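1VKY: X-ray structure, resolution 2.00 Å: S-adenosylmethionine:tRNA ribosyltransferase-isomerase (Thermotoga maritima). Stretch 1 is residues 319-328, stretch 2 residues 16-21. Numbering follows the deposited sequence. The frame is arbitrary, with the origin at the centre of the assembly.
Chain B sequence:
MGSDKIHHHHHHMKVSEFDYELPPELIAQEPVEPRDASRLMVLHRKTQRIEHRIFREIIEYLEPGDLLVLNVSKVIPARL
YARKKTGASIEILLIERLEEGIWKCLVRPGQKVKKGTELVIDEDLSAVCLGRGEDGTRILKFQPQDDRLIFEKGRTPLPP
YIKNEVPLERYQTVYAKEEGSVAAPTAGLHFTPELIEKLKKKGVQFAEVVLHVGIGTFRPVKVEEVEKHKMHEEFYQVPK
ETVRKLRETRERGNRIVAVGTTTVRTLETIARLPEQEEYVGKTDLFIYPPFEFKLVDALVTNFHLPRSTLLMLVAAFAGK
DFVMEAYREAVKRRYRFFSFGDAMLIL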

# COMPACT_ATOMS: atom_id res chain seq x y z
N GLY B 319 19.17 -19.77 -7.22
CA GLY B 319 20.59 -19.88 -6.91
C GLY B 319 20.99 -18.63 -6.16
O GLY B 319 20.69 -17.54 -6.62
N LYS B 320 21.66 -18.77 -5.01
CA LYS B 320 21.92 -17.59 -4.18
C LYS B 320 22.80 -16.54 -4.85
O LYS B 320 22.48 -15.34 -4.83
CB LYS B 320 22.52 -18.03 -2.85
CG LYS B 320 22.77 -16.85 -1.89
CD LYS B 320 23.62 -17.27 -0.72
N ASP B 321 23.93 -16.94 -5.41
CA ASP B 321 24.80 -15.93 -6.02
C ASP B 321 24.12 -15.26 -7.23
O ASP B 321 24.27 -14.07 -7.45
CB ASP B 321 26.12 -16.55 -6.44
CG ASP B 321 26.93 -17.08 -5.26
OD1 ASP B 321 26.72 -16.63 -4.10
OD2 ASP B 321 27.82 -17.95 -5.41
N PHE B 322 23.37 -16.03 -8.00
CA PHE B 322 22.70 -15.48 -9.18
C PHE B 322 21.63 -14.48 -8.74
O PHE B 322 21.52 -13.40 -9.30
CB PHE B 322 22.11 -16.65 -9.96
CG PHE B 322 21.46 -16.29 -11.29
CD1 PHE B 322 22.02 -15.36 -12.15
CD2 PHE B 322 20.32 -16.95 -11.72
CE1 PHE B 322 21.43 -15.08 -13.39
CE2 PHE B 322 19.74 -16.65 -12.95
CZ PHE B 322 20.30 -15.71 -13.76
N VAL B 323 20.81 -14.82 -7.73
CA VAL B 323 19.76 -13.90 -7.35
C VAL B 323 20.35 -12.64 -6.73
O VAL B 323 19.85 -11.52 -6.95
CB VAL B 323 18.68 -14.56 -6.43
CG1 VAL B 323 19.02 -14.44 -4.97
CG2 VAL B 323 17.35 -13.87 -6.66
N MET B 324 21.44 -12.79 -5.98
CA MET B 324 22.09 -11.59 -5.39
C MET B 324 22.70 -10.68 -6.46
O MET B 324 22.62 -9.50 -6.33
CB MET B 324 23.11 -12.01 -4.32
CG MET B 324 22.44 -12.76 -3.15
SD MET B 324 21.10 -11.89 -2.21
CE MET B 324 19.88 -11.26 -3.30
N GLU B 325 23.28 -11.26 -7.51
CA GLU B 325 23.74 -10.50 -8.68
C GLU B 325 22.55 -9.75 -9.33
O GLU B 325 22.60 -8.56 -9.59
CB GLU B 325 24.43 -11.49 -9.65
CG GLU B 325 24.69 -11.03 -11.07
CD GLU B 325 25.51 -12.04 -11.89
OE1 GLU B 325 25.17 -13.27 -11.93
N ALA B 326 21.44 -10.45 -9.51
CA ALA B 326 20.22 -9.84 -10.08
C ALA B 326 19.70 -8.67 -9.24
O ALA B 326 19.25 -7.64 -9.76
CB ALA B 326 19.12 -10.90 -10.24
N TYR B 327 19.70 -8.84 -7.92
CA TYR B 327 19.24 -7.77 -7.03
C TYR B 327 20.19 -6.56 -7.04
O TYR B 327 19.76 -5.40 -6.97
CB TYR B 327 19.09 -8.27 -5.60
CG TYR B 327 17.72 -8.81 -5.32
CD1 TYR B 327 17.24 -9.92 -6.02
CD2 TYR B 327 16.90 -8.24 -4.36
CE1 TYR B 327 15.96 -10.44 -5.72
CE2 TYR B 327 15.62 -8.74 -4.08
CZ TYR B 327 15.16 -9.84 -4.76
OH TYR B 327 13.91 -10.35 -4.47
N ARG B 328 21.49 -6.81 -7.16
CA ARG B 328 22.43 -5.68 -7.29
C ARG B 328 22.18 -4.91 -8.59
O ARG B 328 22.20 -3.67 -8.60
CB ARG B 328 23.85 -6.18 -7.19
CG ARG B 328 24.30 -6.43 -5.74
CD ARG B 328 25.83 -6.60 -5.60
NE ARG B 328 26.26 -7.81 -6.29
CZ ARG B 328 26.20 -9.04 -5.80
NH1 ARG B 328 25.76 -9.27 -4.57
NH2 ARG B 328 26.61 -10.05 -6.56
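Stretch 2 16-21: SEFDYE

No hydrogen bond crosses this contact among the modelled atoms: side chains of the helix of stretch 1 pack on side chains and, at the turn, on backbone atoms of stretch 2, and the closest approach sets a lysine carbon against a carboxylate oxygen. That approach is Lys320 CD to Glu17 OE2, 3.0 Å. The Lys320 side chain is modelled only as far as CD, so the position of its amino group is unknown and no salt bridge can be assigned; Glu17 is itself poorly ordered, and this end of the contact is the less certain one.

Stretch 1 is a helix from Lys320 through Arg328, continuing later in the chain. Gly319 stands at the N-cap position with phi 103° and psi 130°; at these angles a CB would jam against the carbonyl O of the preceding residue, which by itself calls for glycine. Its carbonyl begins the regular ladder, with Val323 N to Gly319 O at 2.9 Å, and the same i to i+4 spacing runs on to Arg328 N and Met324 O at 3.0 Å.

Stretch 2 has no regular helix or strand. Ser16 to Asp19 form a type I beta turn, closed by a long bond from Asp19 N to Ser16 O, 3.3 Å; Phe18 N also donates to Ser16 OG at 3.0 Å, tying the serine side chain into the turn. From Asp19, the last residue of the turn, the chain is extended through Tyr20, and from Phe18 to Glu21 it runs broadly in the same direction as the helix. The nearest CA pair is Met324 and Phe18, 7.7 Å apart, a spacing that leaves room for side chains between the backbones.

Lys320, Met324 and Tyr327 supply nearly all of the helix's share of the contact. Spaced by four and then three residues, they line up along one side of it. At the first position Lys320 has its CA-to-CB bond toward stretch 2, and its chi1 and chi2 are both t. Besides meeting Glu17, it lies against Phe18, whose m rotamer sends the ring back toward the start of the helix; Lys320 CG comes to 4.0 Å from Phe18 CE2, obliquely to the ring. In the middle, Met324 leaves its backbone sideways, but its m, m, p side chain brings the sulfur up under the turn, with Met324 SD 4.2 Å from Glu17 O and 4.5 Å from Phe18 CA. These are loose packing distances.

At the far end two tyrosines meet, both with CA-to-CB bonds toward the other stretch. Tyr327, chi1 m, turns a ring edge to the face of Tyr20, chi1 p, in an offset edge-to-face pair: the centroids are 5.3 Å apart, the planes are at 74°, and Tyr327 CD2 lies 3.6 Å from Tyr20 CZ. Both hydroxyls are hydrogen-bonded elsewhere in the structure, leaving the rings to pack here. The whole contact buries 350 Å², both sides summed.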

# COMPACT_ATOMS: atom_id res chain seq x y z
N SER B 16 24.63 -10.69 7.23
CA SER B 16 23.81 -11.74 6.54
C SER B 16 24.26 -11.91 5.09
O SER B 16 24.56 -10.95 4.37
CB SER B 16 22.30 -11.41 6.59
OG SER B 16 21.46 -12.40 5.93
N GLU B 17 24.24 -13.17 4.67
CA GLU B 17 24.40 -13.53 3.26
C GLU B 17 23.27 -12.98 2.37
O GLU B 17 23.44 -12.90 1.15
CB GLU B 17 24.44 -15.05 3.11
CG GLU B 17 25.82 -15.64 2.88
CD GLU B 17 25.79 -16.67 1.76
OE1 GLU B 17 26.50 -16.46 0.75
OE2 GLU B 17 25.04 -17.66 1.90
N PHE B 18 22.14 -12.61 2.98
CA PHE B 18 20.97 -12.10 2.24
C PHE B 18 20.75 -10.59 2.42
O PHE B 18 19.74 -10.01 2.01
CB PHE B 18 19.75 -12.92 2.64
CG PHE B 18 19.91 -14.37 2.32
CD1 PHE B 18 20.35 -15.26 3.29
CD2 PHE B 18 19.71 -14.84 1.03
CE1 PHE B 18 20.51 -16.57 3.01
CE2 PHE B 18 19.89 -16.17 0.75
CZ PHE B 18 20.30 -17.03 1.74
N ASP B 19 21.75 -9.94 2.98
CA ASP B 19 21.71 -8.51 3.12
C ASP B 19 22.15 -7.93 1.79
O ASP B 19 22.95 -8.53 1.08
CB ASP B 19 22.66 -8.08 4.22
CG ASP B 19 22.29 -6.77 4.83
OD1 ASP B 19 21.17 -6.25 4.58
OD2 ASP B 19 23.07 -6.18 5.59
N TYR B 20 21.61 -6.78 1.42
CA TYR B 20 22.10 -6.04 0.27
C TYR B 20 21.65 -4.62 0.52
O TYR B 20 20.80 -4.40 1.36
CB TYR B 20 21.54 -6.60 -1.05
CG TYR B 20 20.05 -6.39 -1.24
CD1 TYR B 20 19.58 -5.28 -1.94
CD2 TYR B 20 19.11 -7.33 -0.74
CE1 TYR B 20 18.19 -5.09 -2.14
CE2 TYR B 20 17.71 -7.14 -0.95
CZ TYR B 20 17.28 -6.00 -1.62
OH TYR B 20 15.97 -5.75 -1.83
N GLU B 21 22.24 -3.66 -0.17
CA GLU B 21 21.97 -2.26 0.12
C GLU B 21 20.85 -1.80 -0.76
O GLU B 21 20.99 -1.77 -1.97
CB GLU B 21 23.22 -1.38 -0.13